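Local structure of galactitol 1-phosphate 5-dehydrogenase (Escherichia coli, 4UEJ) at residues A[149-152]-A[153-157]; A[209-212]-A[213-216]; A[298-301]-A[302-306]; A[312-315]-A[316-319]. The protein oxidises galactitol 1-phosphate to D-tagatose 6-phosphate with NAD(+) as the hydride acceptor, as a homodimeric zinc-dependent dehydrogenase of galactitol metabolism. One frame throughout, in Å; residues are numbered along the deposited sequence.

Contact 1. Residues A[149-152]-A[153-157]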
ATOM      1  N   GLY A 149      -8.907   3.424  15.052  1.00 10.01           N
ATOM      2  CA  GLY A 149      -9.138   2.125  14.455  1.00 10.31           C
ATOM      3  C   GLY A 149     -10.299   2.156  13.489  1.00 11.61           C
ATOM      4  O   GLY A 149     -10.233   1.554  12.425  1.00 10.42           O
ATOM      5  N   LEU A 150     -11.357   2.876  13.850  1.00  6.65           N
ATOM      6  CA  LEU A 150     -12.522   2.971  12.994  1.00  6.90           C
ATOM      7  C   LEU A 150     -12.168   3.641  11.674  1.00  8.47           C
ATOM      8  O   LEU A 150     -12.703   3.274  10.634  1.00  7.18           O
ATOM      9  CB  LEU A 150     -13.652   3.741  13.665  1.00  7.67           C
ATOM     10  CG  LEU A 150     -14.318   3.004  14.833  1.00  7.54           C
ATOM     11  CD1 LEU A 150     -15.500   3.849  15.335  1.00  8.16           C
ATOM     12  CD2 LEU A 150     -14.816   1.651  14.369  1.00 10.29           C
ATOM     13  N   HIS A 151     -11.281   4.628  11.731  1.00  8.95           N
ATOM     14  CA  HIS A 151     -10.874   5.328  10.514  1.00  7.58           C
ATOM     15  C   HIS A 151     -10.143   4.381   9.573  1.00  8.24           C
ATOM     16  O   HIS A 151     -10.384   4.393   8.366  1.00  8.50           O
ATOM     17  CB  HIS A 151      -9.968   6.518  10.833  1.00  7.34           C
ATOM     18  CG  HIS A 151      -9.596   7.310   9.621  1.00  7.81           C
ATOM     19  ND1 HIS A 151     -10.527   8.000   8.871  1.00 10.76           N
ATOM     20  CD2 HIS A 151      -8.407   7.499   9.004  1.00  9.39           C
ATOM     21  CE1 HIS A 151      -9.925   8.583   7.850  1.00 15.44           C
ATOM     22  NE2 HIS A 151      -8.632   8.305   7.915  1.00 10.35           N
ATOM     23  N   ALA A 152      -9.254   3.566  10.130  1.00  6.75           N
ATOM     24  CA  ALA A 152      -8.569   2.544   9.323  1.00  6.72           C
ATOM     25  C   ALA A 152      -9.550   1.548   8.710  1.00  7.24           C
ATOM     26  O   ALA A 152      -9.425   1.233   7.518  1.00  8.67           O
ATOM     27  CB  ALA A 152      -7.531   1.821  10.143  1.00 10.09           C
ATOM     28  N   PHE A 153     -10.515   1.048   9.491  1.00  6.66           N
ATOM     29  CA  PHE A 153     -11.560   0.176   8.922  1.00  9.23           C
ATOM     30  C   PHE A 153     -12.322   0.866   7.787  1.00 10.89           C
ATOM     31  O   PHE A 153     -12.636   0.261   6.758  1.00 10.77           O
ATOM     32  CB  PHE A 153     -12.563  -0.273   9.997  1.00  6.95           C
ATOM     33  CG  PHE A 153     -11.978  -1.177  11.045  1.00 14.83           C
ATOM     34  CD1 PHE A 153     -10.841  -1.926  10.791  1.00 13.34           C
ATOM     35  CD2 PHE A 153     -12.560  -1.265  12.301  1.00 18.04           C
ATOM     36  CE1 PHE A 153     -10.301  -2.761  11.763  1.00 14.93           C
ATOM     37  CE2 PHE A 153     -12.020  -2.103  13.278  1.00 15.77           C
ATOM     38  CZ  PHE A 153     -10.885  -2.834  13.013  1.00 10.83           C
ATOM     39  N   HIS A 154     -12.634   2.140   7.981  1.00  9.19           N
ATOM     40  CA  HIS A 154     -13.345   2.908   6.965  1.00 11.33           C
ATOM     41  C   HIS A 154     -12.550   2.992   5.668  1.00 12.96           C
ATOM     42  O   HIS A 154     -13.100   2.801   4.584  1.00 11.06           O
ATOM     43  CB  HIS A 154     -13.647   4.317   7.482  1.00 14.73           C
ATOM     44  CG  HIS A 154     -14.360   5.181   6.490  1.00 23.20           C
ATOM     45  ND1 HIS A 154     -14.270   6.555   6.502  1.00 33.65           N
ATOM     46  CD2 HIS A 154     -15.183   4.868   5.463  1.00 31.62           C
ATOM     47  CE1 HIS A 154     -15.000   7.052   5.520  1.00 32.00           C
ATOM     48  NE2 HIS A 154     -15.566   6.048   4.874  1.00 32.29           N
ATOM     49  N   LEU A 155     -11.254   3.251   5.778  1.00  9.42           N
ATOM     50  CA  LEU A 155     -10.411   3.336   4.576  1.00  8.70           C
ATOM     51  C   LEU A 155     -10.343   1.998   3.860  1.00 10.49           C
ATOM     52  O   LEU A 155     -10.162   1.960   2.655  1.00 11.88           O
ATOM     53  CB  LEU A 155      -9.002   3.792   4.920  1.00  8.49           C
ATOM     54  CG  LEU A 155      -8.883   5.248   5.391  1.00 11.27           C
ATOM     55  CD1 LEU A 155      -7.440   5.532   5.763  1.00 15.75           C
ATOM     56  CD2 LEU A 155      -9.365   6.206   4.323  1.00 17.02           C
ATOM     57  N   ALA A 156     -10.504   0.916   4.611  1.00  8.26           N
ATOM     58  CA  ALA A 156     -10.462  -0.435   4.052  1.00 10.39           C
ATOM     59  C   ALA A 156     -11.822  -0.924   3.572  1.00 12.70           C
ATOM     60  O   ALA A 156     -11.959  -2.084   3.200  1.00 11.54           O
ATOM     61  CB  ALA A 156      -9.908  -1.407   5.078  1.00 13.48           C
ATOM     62  N   GLN A 157     -12.809  -0.033   3.576  1.00 10.10           N
ATOM     63  CA  GLN A 157     -14.180  -0.339   3.162  1.00 12.56           C
ATOM     64  C   GLN A 157     -14.818  -1.375   4.099  1.00 13.82           C
ATOM     65  O   GLN A 157     -15.604  -2.220   3.677  1.00 13.37           O
ATOM     66  CB  GLN A 157     -14.230  -0.824   1.706  1.00 16.70           C
ATOM     67  CG  GLN A 157     -13.961   0.266   0.668  1.00 26.92           C
ATOM     68  CD  GLN A 157     -12.506   0.713   0.630  1.00 39.37           C
ATOM     69  OE1 GLN A 157     -11.585  -0.109   0.567  1.00 36.79           O
ATOM     70  NE2 GLN A 157     -12.293   2.025   0.667  1.00 45.54           N
TER
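Gly149 O takes the N-H of Phe153 at 3.0 Å, almost straight at 170° and in the carbonyl plane, and the same oxygen lies over one face of the Phe153 ring, 3.5 Å from CG. Three more i to i+4 bonds follow: His154 N to Leu150 O, Leu155 N to His151 O, and Ala156 N to Ala152 O. The last is the most bent, with 138° at the hydrogen, just where Ala156 leaves helical geometry. Of the polar side chains, His151 is the more fully engaged: ND1 is satisfied by Glu298 and NE2 by Glu280 of the second subunit. Its CG stands anti to the backbone N (chi1 -177°), beside the carbonyl carbon, which places the ring by Leu155. Leu155 CG lies over one face of this imidazole, toward the rim, in a CH-pi contact 4.3 Å from the centroid, while its CD1 reaches NE2 at 3.7 Å. His154 ND1 shares the Glu298 carboxylate through a weak bond. On another side of the helix, Leu150 CD2 meets Phe153 CD2 at 4.2 Å, and Phe153 packs on Leu232 and Leu234 of strand 231-235. Gln157, with positive phi, is the C-prime residue of the Schellman motif that ends helix 143-155.

Contact 2. Residues A[209-212]-A[213-216]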
ATOM      1  N   THR A 209      -4.339 -15.598  19.349  1.00 18.79           N
ATOM      2  CA  THR A 209      -3.269 -14.632  19.551  1.00 16.82           C
ATOM      3  C   THR A 209      -1.907 -15.254  19.248  1.00 16.25           C
ATOM      4  O   THR A 209      -1.661 -16.423  19.551  1.00 18.86           O
ATOM      5  CB  THR A 209      -3.242 -14.091  20.995  1.00 14.75           C
ATOM      6  OG1 THR A 209      -3.077 -15.174  21.923  1.00 17.28           O
ATOM      7  CG2 THR A 209      -4.534 -13.350  21.321  1.00 17.41           C
ATOM      8  N   PHE A 210      -1.028 -14.468  18.636  1.00 14.55           N
ATOM      9  CA  PHE A 210       0.348 -14.875  18.400  1.00 15.34           C
ATOM     10  C   PHE A 210       1.303 -13.964  19.165  1.00 16.48           C
ATOM     11  O   PHE A 210       1.248 -12.736  19.031  1.00 14.90           O
ATOM     12  CB  PHE A 210       0.693 -14.821  16.904  1.00 14.69           C
ATOM     13  CG  PHE A 210      -0.254 -15.590  16.020  1.00 14.32           C
ATOM     14  CD1 PHE A 210      -0.854 -16.763  16.458  1.00 23.07           C
ATOM     15  CD2 PHE A 210      -0.515 -15.155  14.728  1.00 17.09           C
ATOM     16  CE1 PHE A 210      -1.715 -17.472  15.630  1.00 16.90           C
ATOM     17  CE2 PHE A 210      -1.373 -15.857  13.894  1.00 14.24           C
ATOM     18  CZ  PHE A 210      -1.972 -17.021  14.348  1.00 18.15           C
ATOM     19  N   ASN A 211       2.172 -14.567  19.959  1.00 17.09           N
ATOM     20  CA  ASN A 211       3.262 -13.858  20.609  1.00 21.06           C
ATOM     21  C   ASN A 211       4.444 -13.780  19.658  1.00 22.02           C
ATOM     22  O   ASN A 211       5.086 -14.791  19.393  1.00 26.49           O
ATOM     23  CB  ASN A 211       3.664 -14.572  21.899  1.00 19.41           C
ATOM     24  CG  ASN A 211       4.652 -13.779  22.730  1.00 30.56           C
ATOM     25  OD1 ASN A 211       5.609 -13.206  22.210  1.00 29.64           O
ATOM     26  ND2 ASN A 211       4.426 -13.747  24.039  1.00 33.77           N
ATOM     27  N   SER A 212       4.743 -12.592  19.145  1.00 18.21           N
ATOM     28  CA  SER A 212       5.725 -12.496  18.067  1.00 23.00           C
ATOM     29  C   SER A 212       7.160 -12.653  18.571  1.00 26.61           C
ATOM     30  O   SER A 212       8.100 -12.727  17.779  1.00 29.73           O
ATOM     31  CB  SER A 212       5.566 -11.174  17.321  1.00 23.76           C
ATOM     32  OG  SER A 212       5.846 -10.075  18.162  1.00 24.02           O
ATOM     33  N   SER A 213       7.326 -12.713  19.885  1.00 25.98           N
ATOM     34  CA  SER A 213       8.641 -12.971  20.456  1.00 31.07           C
ATOM     35  C   SER A 213       8.863 -14.476  20.583  1.00 35.23           C
ATOM     36  O   SER A 213       9.959 -14.930  20.915  1.00 41.34           O
ATOM     37  CB  SER A 213       8.783 -12.284  21.817  1.00 31.99           C
ATOM     38  OG  SER A 213       8.000 -12.928  22.807  1.00 35.31           O
ATOM     39  N   GLU A 214       7.815 -15.245  20.312  1.00 29.75           N
ATOM     40  CA  GLU A 214       7.858 -16.692  20.472  1.00 26.22           C
ATOM     41  C   GLU A 214       7.537 -17.431  19.180  1.00 27.50           C
ATOM     42  O   GLU A 214       7.897 -18.593  19.023  1.00 34.06           O
ATOM     43  CB  GLU A 214       6.888 -17.125  21.564  1.00 26.83           C
ATOM     44  CG  GLU A 214       7.254 -16.607  22.938  1.00 33.14           C
ATOM     45  CD  GLU A 214       6.216 -16.955  23.982  1.00 43.27           C
ATOM     46  OE1 GLU A 214       5.179 -17.549  23.612  1.00 44.79           O
ATOM     47  OE2 GLU A 214       6.435 -16.631  25.170  1.00 48.19           O
ATOM     48  N   MET A 215       6.845 -16.758  18.265  1.00 24.20           N
ATOM     49  CA  MET A 215       6.542 -17.332  16.959  1.00 25.06           C
ATOM     50  C   MET A 215       7.169 -16.511  15.849  1.00 26.14           C
ATOM     51  O   MET A 215       7.164 -15.289  15.897  1.00 26.21           O
ATOM     52  CB  MET A 215       5.036 -17.406  16.720  1.00 26.09           C
ATOM     53  CG  MET A 215       4.251 -18.098  17.809  1.00 25.97           C
ATOM     54  SD  MET A 215       2.486 -18.092  17.431  1.00 27.44           S
ATOM     55  CE  MET A 215       2.483 -19.002  15.878  1.00 22.06           C
ATOM     56  N   SER A 216       7.698 -17.199  14.848  1.00 26.64           N
ATOM     57  CA  SER A 216       8.194 -16.561  13.633  1.00 26.07           C
ATOM     58  C   SER A 216       7.047 -16.289  12.676  1.00 20.95           C
ATOM     59  O   SER A 216       5.958 -16.830  12.849  1.00 22.78           O
ATOM     60  CB  SER A 216       9.219 -17.455  12.953  1.00 29.61           C
ATOM     61  OG  SER A 216       8.576 -18.641  12.522  1.00 30.02           O
TER
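Asn211 OD1 accepts the backbone N-H of Ser213 at 2.9 Å, in the plane of the amide carbonyl, which makes an Asx turn; Ser213 OG meets the same oxygen at a very short 2.5 Å. The Asn211 CG lies anti to the backbone N (chi1 -172°), and this sets the amide beside the carbonyl carbon, where OD1 meets Ser213 N. The main-chain oxygen of Asn211 also takes two donors, each at 2.9 Å: Met215 N comes in nearly along the C=O axis, whereas Glu214 N sits above the carbonyl plane, 52° out of it. Beside these bonds the Glu214 carboxylate stacks on the Asn211 amide, the two planes only 7° apart, with ND2 3.7 Å from CD. Met215, bent at chi3, brings SD to 3.7 Å from Phe210 CD1, a Met-aromatic contact that approaches the ring obliquely.

Farther out, backbone bonds to Ala190 and Asp192 hold Phe210 in the sheet beside strand 187-192. Met220 of helix 217-223 packs against both Phe210 and Met215. Strand 208-211 is the outermost strand on its side of the parallel Rossmann-type sheet, and the turn leads from it to the helix that Ser216 caps. Three N-H bonds probably hold the Asn211 amide and carbonyl in place; the OG contact is unusually short, and its hydroxyl also lies at Ile193 O. The flat stack probably lets the carboxylate feel the amide dipole.

Contact 3. Residues A[298-301]-A[302-306]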
ATOM      1  N   GLU A 298     -16.924   8.081  11.865  1.00 10.58           N
ATOM      2  CA  GLU A 298     -16.150   7.358  12.885  1.00 13.31           C
ATOM      3  C   GLU A 298     -16.560   7.774  14.300  1.00 11.63           C
ATOM      4  O   GLU A 298     -16.653   6.946  15.212  1.00  9.96           O
ATOM      5  CB  GLU A 298     -14.642   7.592  12.707  1.00 16.27           C
ATOM      6  CG  GLU A 298     -14.027   7.011  11.420  1.00 20.24           C
ATOM      7  CD  GLU A 298     -14.022   8.006  10.261  1.00 19.70           C
ATOM      8  OE1 GLU A 298     -14.937   8.859  10.203  1.00 17.29           O
ATOM      9  OE2 GLU A 298     -13.102   7.945   9.407  1.00 26.63           O
ATOM     10  N   TRP A 299     -16.779   9.066  14.477  1.00 10.94           N
ATOM     11  CA  TRP A 299     -17.119   9.623  15.780  1.00 11.43           C
ATOM     12  C   TRP A 299     -18.513   9.186  16.246  1.00 11.69           C
ATOM     13  O   TRP A 299     -18.681   8.770  17.389  1.00 14.24           O
ATOM     14  CB  TRP A 299     -16.995  11.149  15.717  1.00 12.31           C
ATOM     15  CG  TRP A 299     -15.551  11.513  15.609  1.00 12.19           C
ATOM     16  CD1 TRP A 299     -14.752  11.406  14.497  1.00 12.05           C
ATOM     17  CD2 TRP A 299     -14.706  11.961  16.669  1.00 12.46           C
ATOM     18  NE1 TRP A 299     -13.461  11.786  14.803  1.00 12.97           N
ATOM     19  CE2 TRP A 299     -13.410  12.130  16.134  1.00 12.57           C
ATOM     20  CE3 TRP A 299     -14.920  12.254  18.026  1.00 12.89           C
ATOM     21  CZ2 TRP A 299     -12.338  12.575  16.904  1.00 12.77           C
ATOM     22  CZ3 TRP A 299     -13.861  12.687  18.783  1.00 13.20           C
ATOM     23  CH2 TRP A 299     -12.583  12.849  18.223  1.00 15.91           C
ATOM     24  N   GLU A 300     -19.497   9.261  15.350  1.00 14.80           N
ATOM     25  CA  GLU A 300     -20.838   8.753  15.643  1.00 17.68           C
ATOM     26  C   GLU A 300     -20.816   7.263  15.923  1.00 13.03           C
ATOM     27  O   GLU A 300     -21.445   6.803  16.872  1.00 14.50           O
ATOM     28  CB  GLU A 300     -21.811   9.021  14.490  1.00 21.50           C
ATOM     29  CG  GLU A 300     -21.978  10.468  14.116  1.00 39.64           C
ATOM     30  CD  GLU A 300     -23.181  10.678  13.221  1.00 50.77           C
ATOM     31  OE1 GLU A 300     -23.361   9.875  12.277  1.00 51.02           O
ATOM     32  OE2 GLU A 300     -23.946  11.637  13.467  1.00 56.41           O
ATOM     33  N   THR A 301     -20.085   6.506  15.112  1.00 10.87           N
ATOM     34  CA  THR A 301     -19.981   5.067  15.343  1.00 12.75           C
ATOM     35  C   THR A 301     -19.372   4.753  16.714  1.00 11.10           C
ATOM     36  O   THR A 301     -19.860   3.882  17.429  1.00 10.80           O
ATOM     37  CB  THR A 301     -19.148   4.377  14.248  1.00 13.39           C
ATOM     38  OG1 THR A 301     -19.772   4.602  12.979  1.00 16.52           O
ATOM     39  CG2 THR A 301     -19.064   2.878  14.492  1.00 11.33           C
ATOM     40  N   ALA A 302     -18.325   5.484  17.090  1.00 10.10           N
ATOM     41  CA  ALA A 302     -17.649   5.224  18.358  1.00 10.10           C
ATOM     42  C   ALA A 302     -18.618   5.445  19.504  1.00 11.82           C
ATOM     43  O   ALA A 302     -18.701   4.640  20.433  1.00 11.29           O
ATOM     44  CB  ALA A 302     -16.424   6.118  18.520  1.00 10.44           C
ATOM     45  N   SER A 303     -19.349   6.543  19.425  1.00 11.43           N
ATOM     46  CA  SER A 303     -20.320   6.861  20.445  1.00 12.34           C
ATOM     47  C   SER A 303     -21.381   5.764  20.524  1.00 13.67           C
ATOM     48  O   SER A 303     -21.744   5.311  21.606  1.00 12.93           O
ATOM     49  CB  SER A 303     -20.964   8.214  20.166  1.00 15.05           C
ATOM     50  OG  SER A 303     -21.850   8.536  21.227  1.00 19.90           O
ATOM     51  N   ARG A 304     -21.860   5.320  19.371  1.00 12.19           N
ATOM     52  CA  ARG A 304     -22.926   4.327  19.354  1.00 13.89           C
ATOM     53  C   ARG A 304     -22.478   2.982  19.890  1.00 14.04           C
ATOM     54  O   ARG A 304     -23.195   2.368  20.678  1.00 12.85           O
ATOM     55  CB  ARG A 304     -23.473   4.182  17.944  1.00 12.39           C
ATOM     56  CG  ARG A 304     -24.209   5.428  17.507  1.00 13.28           C
ATOM     57  CD  ARG A 304     -24.508   5.396  16.016  1.00 18.08           C
ATOM     58  NE  ARG A 304     -25.288   6.565  15.629  1.00 18.53           N
ATOM     59  CZ  ARG A 304     -25.822   6.743  14.427  1.00 20.65           C
ATOM     60  NH1 ARG A 304     -25.662   5.823  13.485  1.00 22.97           N
ATOM     61  NH2 ARG A 304     -26.524   7.836  14.176  1.00 19.22           N
ATOM     62  N   LEU A 305     -21.299   2.527  19.477  1.00 11.11           N
ATOM     63  CA  LEU A 305     -20.771   1.251  19.960  1.00 10.81           C
ATOM     64  C   LEU A 305     -20.623   1.285  21.480  1.00 12.17           C
ATOM     65  O   LEU A 305     -20.901   0.297  22.162  1.00 12.89           O
ATOM     66  CB  LEU A 305     -19.430   0.936  19.300  1.00 10.03           C
ATOM     67  CG  LEU A 305     -19.542   0.602  17.810  1.00 11.56           C
ATOM     68  CD1 LEU A 305     -18.155   0.419  17.225  1.00 15.80           C
ATOM     69  CD2 LEU A 305     -20.384  -0.646  17.596  1.00 12.22           C
ATOM     70  N   LEU A 306     -20.176   2.419  22.005  1.00 11.54           N
ATOM     71  CA  LEU A 306     -20.065   2.572  23.455  1.00 12.43           C
ATOM     72  C   LEU A 306     -21.429   2.488  24.120  1.00 18.03           C
ATOM     73  O   LEU A 306     -21.615   1.784  25.114  1.00 16.11           O
ATOM     74  CB  LEU A 306     -19.392   3.906  23.798  1.00 15.49           C
ATOM     75  CG  LEU A 306     -17.867   3.950  23.678  1.00 17.02           C
ATOM     76  CD1 LEU A 306     -17.341   5.396  23.695  1.00 16.50           C
ATOM     77  CD2 LEU A 306     -17.235   3.154  24.802  1.00 17.77           C
TER
HETATM   78  O   HOH W   1     -26.394  10.713  15.439  1.00 36.74           O
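Thr301 and Leu305 lie side by side one helical turn apart, pointing the same way, and carry the apolar part of this contact. The methyl CG2 of Thr301 stands anti to the backbone N, which leaves it alongside Leu305 CD1 at 3.8 Å, while Leu305 CG rests 3.3 Å from Thr301 O. The hydroxyl takes the other branch: Thr301 OG1 turns back to bond Gln297 O. Replacing Leu305 by an alanine would probably strip the methyl of Thr301 of its neighbour and open a gap toward Cys179 and Ala182 of helix 171-182.

Backbone bonds run i to i+4 throughout. Leu305 N to Thr301 O is the shortest and straightest, 2.8 Å and 171° at the hydrogen; Ala302 N to Glu298 O, Ser303 N to Trp299 O and Arg304 N to Glu300 O repeat the pattern.

Charge enters through Glu300 and Arg304. Glu300 OE1 lies over a face of the guanidinium, 4.2 Å from Arg304 NH2, so the opposite charges are near but no N-H points at the oxygen. A water links them instead, donating to Glu300 OE2 at 3.3 Å and accepting from Arg304 NH2 at 3.1 Å. The arginine chain, extended from CG to NE, passes close to the backbone, its CG 3.2 Å from Glu300 O.

Trp299, its NE1 bonded to Asn289 O, touches Glu144, probably a catalytic zinc ligand, so this end of the helix adjoins the active site. One flank packs on helices 143-155 and 171-182, Thr301 on Leu150 and Ala302 on Ile146, while Ser303 reaches Pro132 and Met135.

Contact 4. Residues A[312-315]-A[316-319]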
ATOM      1  N   SER A 312     -15.536  -2.375  25.715  1.00 13.08           N
ATOM      2  CA  SER A 312     -15.235  -2.478  27.131  1.00 16.33           C
ATOM      3  C   SER A 312     -13.991  -1.664  27.459  1.00 15.29           C
ATOM      4  O   SER A 312     -12.904  -1.975  26.987  1.00 18.00           O
ATOM      5  CB  SER A 312     -15.053  -3.952  27.507  1.00 20.31           C
ATOM      6  OG  SER A 312     -14.711  -4.105  28.866  1.00 25.61           O
ATOM      7  N   LEU A 313     -14.142  -0.622  28.271  1.00 14.02           N
ATOM      8  CA  LEU A 313     -13.025   0.289  28.524  1.00 14.09           C
ATOM      9  C   LEU A 313     -12.300   0.024  29.840  1.00 15.19           C
ATOM     10  O   LEU A 313     -11.082   0.194  29.929  1.00 15.49           O
ATOM     11  CB  LEU A 313     -13.511   1.742  28.513  1.00 13.99           C
ATOM     12  CG  LEU A 313     -14.365   2.164  27.327  1.00 13.23           C
ATOM     13  CD1 LEU A 313     -14.830   3.611  27.519  1.00 13.45           C
ATOM     14  CD2 LEU A 313     -13.569   1.992  26.028  1.00 13.40           C
ATOM     15  N   GLU A 314     -13.037  -0.378  30.870  1.00 17.01           N
ATOM     16  CA  GLU A 314     -12.421  -0.554  32.182  1.00 21.22           C
ATOM     17  C   GLU A 314     -11.126  -1.399  32.167  1.00 17.61           C
ATOM     18  O   GLU A 314     -10.144  -1.014  32.803  1.00 18.38           O
ATOM     19  CB  GLU A 314     -13.431  -1.163  33.167  1.00 24.44           C
ATOM     20  CG  GLU A 314     -12.976  -1.097  34.614  1.00 30.14           C
ATOM     21  CD  GLU A 314     -12.669   0.323  35.060  1.00 36.85           C
ATOM     22  OE1 GLU A 314     -13.391   1.252  34.637  1.00 34.01           O
ATOM     23  OE2 GLU A 314     -11.693   0.508  35.817  1.00 38.86           O
ATOM     24  N   PRO A 315     -11.108  -2.536  31.433  1.00 17.26           N
ATOM     25  CA  PRO A 315      -9.886  -3.349  31.502  1.00 17.97           C
ATOM     26  C   PRO A 315      -8.676  -2.663  30.890  1.00 17.74           C
ATOM     27  O   PRO A 315      -7.556  -3.077  31.155  1.00 20.60           O
ATOM     28  CB  PRO A 315     -10.237  -4.605  30.692  1.00 19.99           C
ATOM     29  CG  PRO A 315     -11.714  -4.594  30.542  1.00 20.13           C
ATOM     30  CD  PRO A 315     -12.149  -3.183  30.610  1.00 16.50           C
ATOM     31  N   LEU A 316      -8.906  -1.632  30.081  1.00 16.69           N
ATOM     32  CA  LEU A 316      -7.827  -0.937  29.397  1.00 16.55           C
ATOM     33  C   LEU A 316      -7.066   0.006  30.316  1.00 23.28           C
ATOM     34  O   LEU A 316      -5.937   0.398  30.012  1.00 24.64           O
ATOM     35  CB  LEU A 316      -8.377  -0.135  28.211  1.00 15.73           C
ATOM     36  CG  LEU A 316      -9.164  -0.924  27.171  1.00 15.75           C
ATOM     37  CD1 LEU A 316      -9.756   0.005  26.122  1.00 13.40           C
ATOM     38  CD2 LEU A 316      -8.258  -1.953  26.533  1.00 18.42           C
ATOM     39  N   ILE A 317      -7.685   0.377  31.434  1.00 21.14           N
ATOM     40  CA  ILE A 317      -7.152   1.458  32.254  1.00 18.72           C
ATOM     41  C   ILE A 317      -6.158   0.949  33.282  1.00 27.63           C
ATOM     42  O   ILE A 317      -6.479   0.077  34.099  1.00 26.25           O
ATOM     43  CB  ILE A 317      -8.296   2.238  32.956  1.00 18.74           C
ATOM     44  CG1 ILE A 317      -9.233   2.835  31.905  1.00 23.19           C
ATOM     45  CG2 ILE A 317      -7.727   3.323  33.830  1.00 19.73           C
ATOM     46  CD1 ILE A 317     -10.570   3.301  32.429  1.00 22.92           C
ATOM     47  N   ALA A 318      -4.941   1.496  33.235  1.00 24.73           N
ATOM     48  CA  ALA A 318      -3.884   1.097  34.155  1.00 25.42           C
ATOM     49  C   ALA A 318      -3.759   2.071  35.312  1.00 28.96           C
ATOM     50  O   ALA A 318      -3.311   1.702  36.399  1.00 29.15           O
ATOM     51  CB  ALA A 318      -2.548   0.977  33.420  1.00 23.39           C
ATOM     52  N   HIS A 319      -4.155   3.315  35.085  1.00 24.30           N
ATOM     53  CA  HIS A 319      -3.986   4.332  36.109  1.00 24.97           C
ATOM     54  C   HIS A 319      -5.068   5.401  36.047  1.00 27.92           C
ATOM     55  O   HIS A 319      -5.392   5.911  34.971  1.00 23.52           O
ATOM     56  CB  HIS A 319      -2.611   4.983  35.979  1.00 27.64           C
ATOM     57  CG  HIS A 319      -2.286   5.926  37.092  1.00 32.63           C
ATOM     58  ND1 HIS A 319      -1.748   5.505  38.290  1.00 38.15           N
ATOM     59  CD2 HIS A 319      -2.425   7.269  37.192  1.00 38.24           C
ATOM     60  CE1 HIS A 319      -1.567   6.550  39.078  1.00 42.00           C
ATOM     61  NE2 HIS A 319      -1.966   7.632  38.434  1.00 37.83           N
TER
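Leu313 O receives the N-H of Leu316 at 2.8 Å, the shorter of two i to i+3 backbone bonds that define a short 3-10 turn leading into strand 317-321. The donor stands above the carbonyl plane, 45° out of it. In the second bond Ile317 N reaches Glu314 O at 3.1 Å; it is straighter at the hydrogen, 166°, though again the donor is above the carbonyl plane. Pro315, in the middle of the turn, has no N-H to give.

Leu316 is buried, as is Leu313, whose CD2 meets Leu316 CD1 at 4.3 Å. The Leu316 CG sits anti to the carbonyl carbon (chi1 -57°), which lays the chain back over the preceding residues: CG is 3.5 Å from Leu313 O and CD1 3.8 Å from Ser312 O. The side chain packs on Leu174 and Leu175 of helix 171-182 and on Phe204. An asparagine in place of Leu316 is likely to leave Leu174 and Leu175 without their apolar mate and put a polar amide among them.

Glu314, bent at chi2, crosses Ile317 at an angle; its carboxylate is held by a salt bridge from OE1 to Arg320. Backbone bonds from Leu316 and Ala318 to Lys341 set the strand beside strand 341-344, its parallel neighbour in the mixed sheet. Ile317 meanwhile touches Glu138 and Leu343, and its CD1 comes within 4.1 Å of Glu314 OE1.

Contacts 1 and 3 form one helix pair, centres 13 Å apart, joined by the His151 to Glu298 bond and by Leu150 CD1 against Glu298 O at 3.3 Å. Contact 3 meets contact 4 in turn through Leu306 CD2 and Leu313 CD1, 3.7 Å apart. Contact 2 stands away, its nearest atoms about 13 Å from contact 4, at an edge of the nucleotide-binding sheet. The active site is closest to contact 3: the Trp299 side chain lies about 4 Å from that of Glu144, about 8 Å from the bound glycerol and about 9 Å from a bound zinc ion. Gly149 of contact 1 is also about 8 Å from glycerol, but about 11 Å from zinc.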